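Local coordinates for protein alpha-glucosidase ([Eubacterium] rectale, PDB 6PNR) that probably cleaves alpha-linked sulfoquinovose from sulfolipid-derived glycosides, as a glycoside hydrolase of family GH31, at residues A[165-170]-A[446-451]; A[437-442]-A[486-491]; A[512-515]-A[519-522]. All coordinates share one frame; numbering follows the deposited sequence.

How the interactions relate
All three contacts are buried, and none lies at the surface. Interaction 1 is polar and joins a strand of the N-terminal beta region to helix 447-450 of the TIM-barrel domain. Interaction 2 is aromatic and lies inside the barrel, next to the inhibitor pocket through Arg-441. Interaction 3 is apolar and packs helix 504-514 on the strand that follows it. Interactions 1 and 2 touch, with Tyr-438 OH probably hydrogen-bonded to Tyr-450 O. Interactions 2 and 3 share the sheet of strands 490-491 and 521-522, and Asp-490 and Arg-521 form a salt bridge between them. Interactions 1 and 3 do not touch.

Interaction 1: A[165-170]-A[446-451]; sequences TNYPQP and GSQKYC
Tyr-167 holds its ring with CG anti to the backbone N (chi1 178°), and this sends the hydroxyl toward Gln-448. Gln-169 brings its OE1 to the same place. Gln-448 bends at its second torsion (chi2 79°), which brings its amide back toward the start of its own helix.

Gln-448 NE2 donates to Gln-169 OE1 at 3.1 Å, with an N-H...O angle of 154°. The donor lies in the carbonyl plane of Gln-169, on a lone pair. The side chains come from opposite directions, and their amide planes are turned steeply against each other. Tyr-167 OH gives OE1 of Gln-169 a second bond of 2.9 Å, nearly in line with the C=O bond. The same hydroxyl passes Gln-448 NE2 at 3.3 Å, but the angle is too poor for a bond. Ser-447 CB lies 4.0 Å from Tyr-167 OH.

The other end of the Gln-448 amide is also used. Its OE1 accepts from Gly-446 N at 3.0 Å, at the N-cap position of helix 447-450. Within 165-170, Thr-165 OG1 accepts from Tyr-167 N at 2.9 Å, an ST turn that ends at the tyrosine's own N-H.

Further partners are Met-482 O for Gln-448 NE2, Thr-171 OG1 for Gln-169 NE2 and Gly-444 N for Ser-447 OG. Phe-228 of helix 217-228 touches both glutamines. The contact thus joins strand 168-174 of the N-terminal beta region to a short helix of the TIM-barrel domain.

Both ends of each amide have a partner, which probably fixes their flip. The groups that meet are amides and a phenol, so the link is polar but uncharged, and two donors grip the buried Gln-169 OE1.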
ATOM      1  N   THR A 165       0.373   0.501  16.293  1.00 26.31           N
ATOM      2  CA  THR A 165       0.016   0.514  17.703  1.00 23.23           C
ATOM      3  C   THR A 165       0.981   1.412  18.460  1.00 25.55           C
ATOM      4  O   THR A 165       2.162   1.503  18.120  1.00 26.23           O
ATOM      5  CB  THR A 165       0.024  -0.903  18.299  1.00 25.53           C
ATOM      6  OG1 THR A 165      -0.145  -0.830  19.718  1.00 24.55           O
ATOM      7  CG2 THR A 165       1.329  -1.622  17.988  1.00 21.52           C
ATOM      8  N   ASN A 166       0.457   2.077  19.491  1.00 23.82           N
ATOM      9  CA  ASN A 166       1.315   2.809  20.421  1.00 28.36           C
ATOM     10  C   ASN A 166       2.219   1.878  21.216  1.00 25.80           C
ATOM     11  O   ASN A 166       3.241   2.323  21.750  1.00 23.56           O
ATOM     12  CB  ASN A 166       0.476   3.629  21.410  1.00 26.05           C
ATOM     13  CG  ASN A 166      -0.521   4.554  20.725  1.00 29.30           C
ATOM     14  OD1 ASN A 166      -1.654   4.161  20.424  1.00 30.75           O
ATOM     15  ND2 ASN A 166      -0.114   5.797  20.508  1.00 28.34           N
ATOM     16  N   TYR A 167       1.858   0.605  21.322  1.00 24.90           N
ATOM     17  CA  TYR A 167       2.516  -0.322  22.244  1.00 24.62           C
ATOM     18  C   TYR A 167       2.690  -1.662  21.547  1.00 23.65           C
ATOM     19  O   TYR A 167       1.911  -2.601  21.763  1.00 25.81           O
ATOM     20  CB  TYR A 167       1.705  -0.453  23.537  1.00 24.85           C
ATOM     21  CG  TYR A 167       2.251  -1.431  24.576  1.00 24.41           C
ATOM     22  CD1 TYR A 167       3.469  -2.061  24.406  1.00 25.95           C
ATOM     23  CD2 TYR A 167       1.543  -1.700  25.731  1.00 27.34           C
ATOM     24  CE1 TYR A 167       3.954  -2.960  25.334  1.00 27.34           C
ATOM     25  CE2 TYR A 167       2.025  -2.601  26.678  1.00 32.19           C
ATOM     26  CZ  TYR A 167       3.231  -3.224  26.467  1.00 34.94           C
ATOM     27  OH  TYR A 167       3.737  -4.117  27.389  1.00 39.60           O
ATOM     28  N   PRO A 168       3.703  -1.791  20.698  1.00 24.84           N
ATOM     29  CA  PRO A 168       4.075  -3.111  20.186  1.00 25.71           C
ATOM     30  C   PRO A 168       5.087  -3.758  21.119  1.00 29.97           C
ATOM     31  O   PRO A 168       5.706  -3.098  21.956  1.00 26.85           O
ATOM     32  CB  PRO A 168       4.700  -2.793  18.814  1.00 29.14           C
ATOM     33  CG  PRO A 168       5.334  -1.418  18.998  1.00 28.90           C
ATOM     34  CD  PRO A 168       4.591  -0.727  20.164  1.00 26.01           C
ATOM     35  N   GLN A 169       5.236  -5.082  20.977  1.00 26.05           N
ATOM     36  CA  GLN A 169       6.269  -5.729  21.770  1.00 25.03           C
ATOM     37  C   GLN A 169       6.729  -6.979  21.038  1.00 27.49           C
ATOM     38  O   GLN A 169       5.891  -7.702  20.483  1.00 25.23           O
ATOM     39  CB  GLN A 169       5.774  -6.093  23.184  1.00 30.10           C
ATOM     40  CG  GLN A 169       6.899  -6.377  24.170  1.00 26.94           C
ATOM     41  CD  GLN A 169       6.409  -6.652  25.582  1.00 29.87           C
ATOM     42  OE1 GLN A 169       5.788  -5.797  26.216  1.00 30.99           O
ATOM     43  NE2 GLN A 169       6.684  -7.859  26.082  1.00 28.14           N
ATOM     44  N   PRO A 170       8.034  -7.255  21.007  1.00 25.31           N
ATOM     45  CA  PRO A 170       8.521  -8.457  20.324  1.00 28.01           C
ATOM     46  C   PRO A 170       8.396  -9.694  21.207  1.00 29.00           C
ATOM     47  O   PRO A 170       9.387 -10.326  21.580  1.00 29.31           O
ATOM     48  CB  PRO A 170       9.979  -8.086  20.023  1.00 28.06           C
ATOM     49  CG  PRO A 170      10.378  -7.275  21.248  1.00 29.22           C
ATOM     50  CD  PRO A 170       9.148  -6.434  21.535  1.00 30.99           C
ATOM     51  N   GLY A 446       8.928  -4.083  29.587  1.00 26.80           N
ATOM     52  CA  GLY A 446       9.199  -3.372  30.824  1.00 26.31           C
ATOM     53  C   GLY A 446       8.065  -2.482  31.273  1.00 29.62           C
ATOM     54  O   GLY A 446       8.015  -2.113  32.456  1.00 27.39           O
ATOM     55  N   SER A 447       7.138  -2.142  30.373  1.00 27.63           N
ATOM     56  CA  SER A 447       5.951  -1.400  30.795  1.00 29.01           C
ATOM     57  C   SER A 447       5.163  -2.154  31.846  1.00 27.50           C
ATOM     58  O   SER A 447       4.410  -1.534  32.602  1.00 25.41           O
ATOM     59  CB  SER A 447       5.049  -1.097  29.601  1.00 26.97           C
ATOM     60  OG  SER A 447       5.668  -0.148  28.760  1.00 26.11           O
ATOM     61  N   GLN A 448       5.324  -3.480  31.902  1.00 24.78           N
ATOM     62  CA  GLN A 448       4.647  -4.286  32.909  1.00 27.27           C
ATOM     63  C   GLN A 448       5.012  -3.838  34.316  1.00 27.55           C
ATOM     64  O   GLN A 448       4.176  -3.908  35.224  1.00 29.10           O
ATOM     65  CB  GLN A 448       4.998  -5.770  32.721  1.00 25.80           C
ATOM     66  CG  GLN A 448       4.481  -6.416  31.406  1.00 29.03           C
ATOM     67  CD  GLN A 448       5.339  -6.084  30.185  1.00 29.81           C
ATOM     68  OE1 GLN A 448       6.294  -5.322  30.273  1.00 30.44           O
ATOM     69  NE2 GLN A 448       4.996  -6.668  29.041  1.00 31.00           N
ATOM     70  N   LYS A 449       6.255  -3.395  34.519  1.00 27.25           N
ATOM     71  CA  LYS A 449       6.703  -2.873  35.809  1.00 27.55           C
ATOM     72  C   LYS A 449       6.441  -1.379  35.952  1.00 29.76           C
ATOM     73  O   LYS A 449       5.914  -0.934  36.979  1.00 28.94           O
ATOM     74  CB  LYS A 449       8.206  -3.127  36.006  1.00 32.23           C
ATOM     75  CG  LYS A 449       8.708  -2.541  37.336  1.00 35.89           C
ATOM     76  CD  LYS A 449      10.197  -2.745  37.602  1.00 34.88           C
ATOM     77  CE  LYS A 449      10.556  -2.181  38.996  1.00 37.67           C
ATOM     78  NZ  LYS A 449      12.013  -2.298  39.327  1.00 47.84           N
ATOM     79  N   TYR A 450       6.790  -0.600  34.923  1.00 24.03           N
ATOM     80  CA  TYR A 450       6.926   0.846  35.042  1.00 29.02           C
ATOM     81  C   TYR A 450       5.661   1.623  34.715  1.00 28.45           C
ATOM     82  O   TYR A 450       5.646   2.845  34.876  1.00 30.25           O
ATOM     83  CB  TYR A 450       8.040   1.344  34.125  1.00 26.57           C
ATOM     84  CG  TYR A 450       9.404   0.844  34.516  1.00 28.75           C
ATOM     85  CD1 TYR A 450       9.854   0.965  35.825  1.00 30.80           C
ATOM     86  CD2 TYR A 450      10.237   0.242  33.578  1.00 38.08           C
ATOM     87  CE1 TYR A 450      11.107   0.504  36.196  1.00 36.86           C
ATOM     88  CE2 TYR A 450      11.488  -0.219  33.935  1.00 41.91           C
ATOM     89  CZ  TYR A 450      11.916  -0.090  35.244  1.00 42.88           C
ATOM     90  OH  TYR A 450      13.157  -0.550  35.596  1.00 53.28           O
ATOM     91  N   CYS A 451       4.613   0.980  34.240  1.00 24.80           N
ATOM     92  CA  CYS A 451       3.381   1.690  33.928  1.00 29.48           C
ATOM     93  C   CYS A 451       2.294   1.223  34.886  1.00 26.63           C
ATOM     94  O   CYS A 451       1.950   0.038  34.897  1.00 28.51           O
ATOM     95  CB  CYS A 451       2.990   1.456  32.470  1.00 26.17           C
ATOM     96  SG  CYS A 451       1.372   2.112  32.043  1.00 27.80           S
TER

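Interaction 2: A[437-442]-A[486-491]; sequences VYFMRA and LTHSDI. With 9VH ([(3~{S},4~{R},5~{R})-4,5-bis(oxidanyl)piperidin-3-yl]methanesulfonic acid), chain C.
Phe-439 and His-488 stand on backbones that keep well apart, the closest CA atoms being Phe-439 CA and Thr-487 CA at 8.4 Å, and no hydrogen bond crosses between the segments. Two rings bridge the distance.

They form a T-shaped (edge-to-face) pair. The edge of the His-488 ring is directed at the face of Phe-439, with centroids 5.2 Å apart and planes at 81°. His-488 CE1 does most of the touching, 3.7 Å from Phe-439 CB and 3.8 Å from Phe-439 CG. His-488 NE2 lies over the same face, toward its rim, 4.1 Å from Phe-439 CD2. The imidazole in turn has Phe-439 CB at its edge, in its plane. Both rings have CG between the backbone N and the carbonyl carbon. For His-488 (chi1 75°) this swings the end of the side chain nearer to Phe-439 than its first bond would suggest.

The imidazole nitrogens have partners outside the pair. His-488 ND1 bonds to Leu-454 O and NE2 to Arg-521 NE. Asp-490 also meets Arg-521, in a salt bridge.

Strand 437-439 is one of the parallel strands of the TIM barrel, beside strand 386-389. Just past it, Arg-441 reaches the pocket. Its extended chain brings NH1 to 3.3 Å from N1 of the bound aza-sugar inhibitor, an oblique approach to the guanidinium. Arg-441 NE forms a salt bridge with Glu-393, and Phe-391 makes a cation-pi contact with the same group.

The crossing contact itself is ring packing, with charged Arg-521 at the imidazole NE2 and Arg-441 at the inhibitor. A carbonyl at ND1 and an arginine N-H at NE2 are consistent with a neutral imidazole, and the two bonds probably fix its rotation.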
ATOM      1  N   VAL A 437      -1.798   7.511  40.524  1.00 24.69           N
ATOM      2  CA  VAL A 437      -1.773   6.646  39.351  1.00 25.72           C
ATOM      3  C   VAL A 437      -1.627   7.494  38.098  1.00 26.47           C
ATOM      4  O   VAL A 437      -2.312   8.511  37.944  1.00 25.28           O
ATOM      5  CB  VAL A 437      -3.030   5.750  39.280  1.00 30.77           C
ATOM      6  CG1 VAL A 437      -4.313   6.576  39.341  1.00 28.42           C
ATOM      7  CG2 VAL A 437      -2.983   4.864  38.033  1.00 28.73           C
ATOM      8  N   TYR A 438      -0.721   7.088  37.209  1.00 25.78           N
ATOM      9  CA  TYR A 438      -0.623   7.695  35.892  1.00 25.46           C
ATOM     10  C   TYR A 438      -1.014   6.647  34.860  1.00 28.00           C
ATOM     11  O   TYR A 438      -0.918   5.442  35.107  1.00 25.73           O
ATOM     12  CB  TYR A 438       0.785   8.259  35.603  1.00 23.64           C
ATOM     13  CG  TYR A 438       1.890   7.266  35.892  1.00 26.48           C
ATOM     14  CD1 TYR A 438       2.421   7.144  37.168  1.00 25.23           C
ATOM     15  CD2 TYR A 438       2.383   6.435  34.892  1.00 25.54           C
ATOM     16  CE1 TYR A 438       3.419   6.214  37.449  1.00 25.43           C
ATOM     17  CE2 TYR A 438       3.372   5.491  35.160  1.00 26.41           C
ATOM     18  CZ  TYR A 438       3.888   5.390  36.441  1.00 29.17           C
ATOM     19  OH  TYR A 438       4.867   4.460  36.717  1.00 28.50           O
ATOM     20  N   PHE A 439      -1.499   7.093  33.715  1.00 22.95           N
ATOM     21  CA  PHE A 439      -1.881   6.132  32.689  1.00 21.54           C
ATOM     22  C   PHE A 439      -1.210   6.484  31.376  1.00 24.84           C
ATOM     23  O   PHE A 439      -1.132   7.658  31.003  1.00 27.23           O
ATOM     24  CB  PHE A 439      -3.419   6.023  32.536  1.00 23.10           C
ATOM     25  CG  PHE A 439      -4.166   7.322  32.733  1.00 26.12           C
ATOM     26  CD1 PHE A 439      -4.445   7.802  34.007  1.00 27.01           C
ATOM     27  CD2 PHE A 439      -4.635   8.040  31.631  1.00 27.30           C
ATOM     28  CE1 PHE A 439      -5.152   8.985  34.180  1.00 24.81           C
ATOM     29  CE2 PHE A 439      -5.342   9.230  31.797  1.00 22.27           C
ATOM     30  CZ  PHE A 439      -5.599   9.702  33.052  1.00 22.61           C
ATOM     31  N   MET A 440      -0.699   5.458  30.697  1.00 22.08           N
ATOM     32  CA  MET A 440       0.067   5.608  29.470  1.00 23.45           C
ATOM     33  C   MET A 440      -0.611   4.870  28.324  1.00 23.66           C
ATOM     34  O   MET A 440      -1.273   3.847  28.522  1.00 24.24           O
ATOM     35  CB  MET A 440       1.489   5.073  29.656  1.00 24.19           C
ATOM     36  CG  MET A 440       2.170   5.565  30.935  1.00 25.45           C
ATOM     37  SD  MET A 440       3.881   5.029  31.018  1.00 26.55           S
ATOM     38  CE  MET A 440       4.600   5.883  29.613  1.00 27.63           C
ATOM     39  N   ARG A 441      -0.444   5.397  27.113  1.00 24.58           N
ATOM     40  CA  ARG A 441      -0.902   4.698  25.921  1.00 22.84           C
ATOM     41  C   ARG A 441       0.230   4.000  25.171  1.00 26.62           C
ATOM     42  O   ARG A 441      -0.019   3.009  24.487  1.00 27.27           O
ATOM     43  CB  ARG A 441      -1.608   5.676  24.967  1.00 24.81           C
ATOM     44  CG  ARG A 441      -0.689   6.732  24.367  1.00 25.67           C
ATOM     45  CD  ARG A 441      -1.414   7.673  23.379  1.00 26.97           C
ATOM     46  NE  ARG A 441      -0.459   8.403  22.548  1.00 27.83           N
ATOM     47  CZ  ARG A 441      -0.790   9.316  21.631  1.00 31.80           C
ATOM     48  NH1 ARG A 441      -2.064   9.618  21.406  1.00 29.79           N
ATOM     49  NH2 ARG A 441       0.158   9.915  20.923  1.00 32.42           N
ATOM     50  N   ALA A 442       1.467   4.484  25.280  1.00 22.65           N
ATOM     51  CA  ALA A 442       2.605   3.840  24.645  1.00 26.61           C
ATOM     52  C   ALA A 442       3.318   2.911  25.625  1.00 25.52           C
ATOM     53  O   ALA A 442       3.214   3.054  26.847  1.00 26.38           O
ATOM     54  CB  ALA A 442       3.592   4.876  24.106  1.00 22.78           C
ATOM     55  N   LEU A 486      -3.814  -4.026  33.733  1.00 24.06           N
ATOM     56  CA  LEU A 486      -4.701  -2.913  34.055  1.00 23.44           C
ATOM     57  C   LEU A 486      -4.804  -2.009  32.837  1.00 23.14           C
ATOM     58  O   LEU A 486      -3.797  -1.457  32.398  1.00 21.57           O
ATOM     59  CB  LEU A 486      -4.177  -2.101  35.240  1.00 23.71           C
ATOM     60  CG  LEU A 486      -3.810  -2.878  36.504  1.00 25.45           C
ATOM     61  CD1 LEU A 486      -3.319  -1.903  37.565  1.00 29.75           C
ATOM     62  CD2 LEU A 486      -5.002  -3.639  36.981  1.00 22.40           C
ATOM     63  N   THR A 487      -6.009  -1.840  32.309  1.00 21.99           N
ATOM     64  CA  THR A 487      -6.182  -0.921  31.197  1.00 21.99           C
ATOM     65  C   THR A 487      -7.590  -0.338  31.225  1.00 23.44           C
ATOM     66  O   THR A 487      -8.449  -0.759  32.007  1.00 26.85           O
ATOM     67  CB  THR A 487      -5.876  -1.606  29.856  1.00 25.65           C
ATOM     68  OG1 THR A 487      -5.734  -0.604  28.834  1.00 27.93           O
ATOM     69  CG2 THR A 487      -6.974  -2.594  29.481  1.00 25.20           C
ATOM     70  N   HIS A 488      -7.817   0.641  30.351  1.00 22.54           N
ATOM     71  CA  HIS A 488      -9.108   1.309  30.239  1.00 22.61           C
ATOM     72  C   HIS A 488      -9.131   2.079  28.921  1.00 24.20           C
ATOM     73  O   HIS A 488      -8.197   2.000  28.124  1.00 23.78           O
ATOM     74  CB  HIS A 488      -9.371   2.214  31.449  1.00 21.98           C
ATOM     75  CG  HIS A 488      -8.603   3.504  31.458  1.00 22.40           C
ATOM     76  ND1 HIS A 488      -7.256   3.570  31.748  1.00 22.22           N
ATOM     77  CD2 HIS A 488      -9.014   4.787  31.294  1.00 22.32           C
ATOM     78  CE1 HIS A 488      -6.867   4.835  31.747  1.00 23.64           C
ATOM     79  NE2 HIS A 488      -7.916   5.593  31.470  1.00 25.52           N
ATOM     80  N   SER A 489     -10.221   2.801  28.672  1.00 24.36           N
ATOM     81  CA  SER A 489     -10.314   3.593  27.446  1.00 22.63           C
ATOM     82  C   SER A 489     -11.028   4.908  27.724  1.00 25.05           C
ATOM     83  O   SER A 489     -11.688   5.069  28.759  1.00 26.38           O
ATOM     84  CB  SER A 489     -11.050   2.822  26.331  1.00 24.14           C
ATOM     85  OG  SER A 489     -12.342   2.415  26.774  1.00 23.08           O
ATOM     86  N   ASP A 490     -10.867   5.857  26.784  1.00 22.23           N
ATOM     87  CA  ASP A 490     -11.685   7.076  26.755  1.00 21.17           C
ATOM     88  C   ASP A 490     -13.148   6.708  26.540  1.00 26.66           C
ATOM     89  O   ASP A 490     -13.501   6.190  25.475  1.00 26.49           O
ATOM     90  CB  ASP A 490     -11.255   7.999  25.599  1.00 24.57           C
ATOM     91  CG  ASP A 490      -9.794   8.414  25.647  1.00 25.50           C
ATOM     92  OD1 ASP A 490      -9.281   8.682  26.745  1.00 23.18           O
ATOM     93  OD2 ASP A 490      -9.177   8.514  24.553  1.00 24.84           O
ATOM     94  N   ILE A 491     -14.010   7.016  27.507  1.00 22.30           N
ATOM     95  CA  ILE A 491     -15.427   6.698  27.345  1.00 23.40           C
ATOM     96  C   ILE A 491     -16.008   7.612  26.267  1.00 24.83           C
ATOM     97  O   ILE A 491     -16.132   8.823  26.467  1.00 26.14           O
ATOM     98  CB  ILE A 491     -16.200   6.832  28.657  1.00 22.70           C
ATOM     99  CG1 ILE A 491     -15.755   5.726  29.627  1.00 23.54           C
ATOM    100  CG2 ILE A 491     -17.704   6.767  28.376  1.00 20.62           C
ATOM    101  CD1 ILE A 491     -16.295   5.889  31.030  1.00 22.07           C
TER
HETATM  102  O1  9VH C 701      -3.990  17.492  22.038  1.00 27.86           O
HETATM  103  S1  9VH C 701      -2.837  17.129  22.844  1.00 26.85           S
HETATM  104  O2  9VH C 701      -1.865  16.431  22.039  1.00 27.71           O
HETATM  105  O3  9VH C 701      -2.319  18.269  23.560  1.00 25.35           O
HETATM  106  C1  9VH C 701      -3.470  15.994  24.048  1.00 24.09           C
HETATM  107  C2  9VH C 701      -3.988  14.671  23.467  1.00 25.00           C
HETATM  108  C3  9VH C 701      -2.786  13.826  23.076  1.00 30.34           C
HETATM  109  N1  9VH C 701      -3.026  12.415  22.774  1.00 27.13           N
HETATM  110  C4  9VH C 701      -3.805  11.748  23.816  1.00 22.44           C
HETATM  111  C5  9VH C 701      -5.112  12.490  24.046  1.00 25.66           C
HETATM  112  O4  9VH C 701      -5.841  11.802  25.061  1.00 26.17           O
HETATM  113  C6  9VH C 701      -4.834  13.918  24.493  1.00 24.40           C
HETATM  114  O5  9VH C 701      -6.055  14.616  24.724  1.00 25.73           O

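Interaction 3: A[512-515]-A[519-522]; sequences EMAM and FMRT
Ala-514 and Met-515 are the residues of 512-515 that meet Met-520. Before them, Glu-512 points away from 519-522 and Met-513 packs on helix 469-481.

Ala-514 points toward the other segment. Its CB lies 4.4 Å from Met-520 CG, and its carbonyl comes closer, with Ala-514 O 3.6 Å from Met-520 CG. That oxygen accepts no bond from 519-522; its partner is Thr-517 OG1, in the turn between the segments.

Met-515 touches with the root of its side chain. Met-520 SD sits 3.8 Å from Met-515 CA and 3.9 Å from Met-515 CB. The third torsion of Met-520 is bent (chi3 80°), which folds CE back to 4.0 Å from Met-515 N. The rest of the Met-515 chain packs on helix 538-568, whose Tyr-551 also touches Met-520. An alanine in place of Met-520 would remove CG, SD and CE and is likely to leave a gap against Ala-514 and Met-515.

The contact belongs to a beta-alpha-beta crossover. Strand 490-491 leads through helix 504-514 to strand 521-522, and the two strands pair in parallel. The Met-520 side chain lies between the end of that helix and the residues that lead into the second strand.

Carbon and sulfur do all the side-chain touching between Met-515 and Met-520, and Ala-514 adds its methyl and its carbonyl oxygen. No hydrogen bond crosses between the segments, so their fit rests on van der Waals packing and on the short turn that joins them.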
ATOM      1  N   GLU A 512     -21.125   1.758  29.292  1.00 22.47           N
ATOM      2  CA  GLU A 512     -21.643   0.512  29.859  1.00 25.83           C
ATOM      3  C   GLU A 512     -20.653  -0.641  29.711  1.00 29.94           C
ATOM      4  O   GLU A 512     -20.788  -1.655  30.413  1.00 29.70           O
ATOM      5  CB  GLU A 512     -22.997   0.149  29.225  1.00 25.16           C
ATOM      6  CG  GLU A 512     -22.935  -0.544  27.869  1.00 27.51           C
ATOM      7  CD  GLU A 512     -24.309  -0.686  27.206  1.00 33.71           C
ATOM      8  OE1 GLU A 512     -25.137   0.244  27.326  1.00 34.53           O
ATOM      9  OE2 GLU A 512     -24.561  -1.726  26.562  1.00 29.21           O
ATOM     10  N   MET A 513     -19.660  -0.504  28.830  1.00 26.17           N
ATOM     11  CA  MET A 513     -18.512  -1.407  28.837  1.00 26.50           C
ATOM     12  C   MET A 513     -17.513  -1.005  29.912  1.00 29.99           C
ATOM     13  O   MET A 513     -17.014  -1.860  30.663  1.00 27.29           O
ATOM     14  CB  MET A 513     -17.825  -1.409  27.466  1.00 23.88           C
ATOM     15  CG  MET A 513     -16.412  -2.002  27.494  1.00 24.06           C
ATOM     16  SD  MET A 513     -15.632  -2.175  25.875  1.00 29.69           S
ATOM     17  CE  MET A 513     -15.209  -0.460  25.529  1.00 29.70           C
ATOM     18  N   ALA A 514     -17.240   0.302  30.009  1.00 26.49           N
ATOM     19  CA  ALA A 514     -16.209   0.806  30.907  1.00 27.84           C
ATOM     20  C   ALA A 514     -16.506   0.489  32.368  1.00 28.61           C
ATOM     21  O   ALA A 514     -15.570   0.359  33.170  1.00 26.11           O
ATOM     22  CB  ALA A 514     -16.053   2.317  30.716  1.00 27.45           C
ATOM     23  N   MET A 515     -17.786   0.361  32.745  1.00 26.27           N
ATOM     24  CA  MET A 515     -18.067   0.030  34.136  1.00 31.43           C
ATOM     25  C   MET A 515     -17.624  -1.380  34.496  1.00 26.57           C
ATOM     26  O   MET A 515     -17.543  -1.690  35.683  1.00 30.10           O
ATOM     27  CB  MET A 515     -19.553   0.219  34.466  1.00 29.35           C
ATOM     28  CG  MET A 515     -20.509  -0.684  33.709  1.00 30.97           C
ATOM     29  SD  MET A 515     -22.226  -0.224  34.078  1.00 31.28           S
ATOM     30  CE  MET A 515     -23.139  -1.517  33.235  1.00 29.27           C
ATOM     31  N   PHE A 519     -11.283   1.258  35.681  1.00 28.60           N
ATOM     32  CA  PHE A 519     -11.064   2.706  35.771  1.00 26.23           C
ATOM     33  C   PHE A 519     -11.955   3.407  34.745  1.00 27.66           C
ATOM     34  O   PHE A 519     -11.737   3.244  33.541  1.00 28.74           O
ATOM     35  CB  PHE A 519      -9.580   2.980  35.517  1.00 23.42           C
ATOM     36  CG  PHE A 519      -9.103   4.383  35.830  1.00 23.42           C
ATOM     37  CD1 PHE A 519      -8.762   4.756  37.125  1.00 25.27           C
ATOM     38  CD2 PHE A 519      -8.878   5.296  34.796  1.00 26.85           C
ATOM     39  CE1 PHE A 519      -8.267   6.034  37.395  1.00 24.23           C
ATOM     40  CE2 PHE A 519      -8.390   6.571  35.058  1.00 28.61           C
ATOM     41  CZ  PHE A 519      -8.076   6.936  36.361  1.00 26.62           C
ATOM     42  N   MET A 520     -12.953   4.170  35.214  1.00 24.59           N
ATOM     43  CA  MET A 520     -13.923   4.862  34.358  1.00 25.51           C
ATOM     44  C   MET A 520     -13.512   6.323  34.153  1.00 27.21           C
ATOM     45  O   MET A 520     -13.536   7.113  35.107  1.00 25.18           O
ATOM     46  CB  MET A 520     -15.329   4.824  34.963  1.00 26.70           C
ATOM     47  CG  MET A 520     -16.012   3.470  34.935  1.00 30.94           C
ATOM     48  SD  MET A 520     -17.757   3.571  35.392  1.00 28.20           S
ATOM     49  CE  MET A 520     -18.515   4.155  33.849  1.00 25.26           C
ATOM     50  N   ARG A 521     -13.188   6.694  32.906  1.00 24.72           N
ATOM     51  CA  ARG A 521     -12.739   8.048  32.596  1.00 25.18           C
ATOM     52  C   ARG A 521     -13.348   8.543  31.284  1.00 27.12           C
ATOM     53  O   ARG A 521     -13.322   7.829  30.277  1.00 25.01           O
ATOM     54  CB  ARG A 521     -11.203   8.106  32.523  1.00 24.87           C
ATOM     55  CG  ARG A 521     -10.643   9.503  32.247  1.00 22.10           C
ATOM     56  CD  ARG A 521      -9.102   9.471  32.146  1.00 23.08           C
ATOM     57  NE  ARG A 521      -8.620   8.452  31.201  1.00 22.12           N
ATOM     58  CZ  ARG A 521      -8.691   8.575  29.879  1.00 24.82           C
ATOM     59  NH1 ARG A 521      -9.234   9.666  29.350  1.00 24.61           N
ATOM     60  NH2 ARG A 521      -8.221   7.614  29.083  1.00 24.19           N
ATOM     61  N   THR A 522     -13.890   9.770  31.294  1.00 21.30           N
ATOM     62  CA  THR A 522     -14.429  10.380  30.085  1.00 20.32           C
ATOM     63  C   THR A 522     -13.364  11.276  29.450  1.00 28.02           C
ATOM     64  O   THR A 522     -12.279  11.493  29.994  1.00 25.81           O
ATOM     65  CB  THR A 522     -15.713  11.185  30.373  1.00 24.65           C
ATOM     66  OG1 THR A 522     -15.396  12.361  31.131  1.00 23.38           O
ATOM     67  CG2 THR A 522     -16.747  10.350  31.121  1.00 23.80           C
TER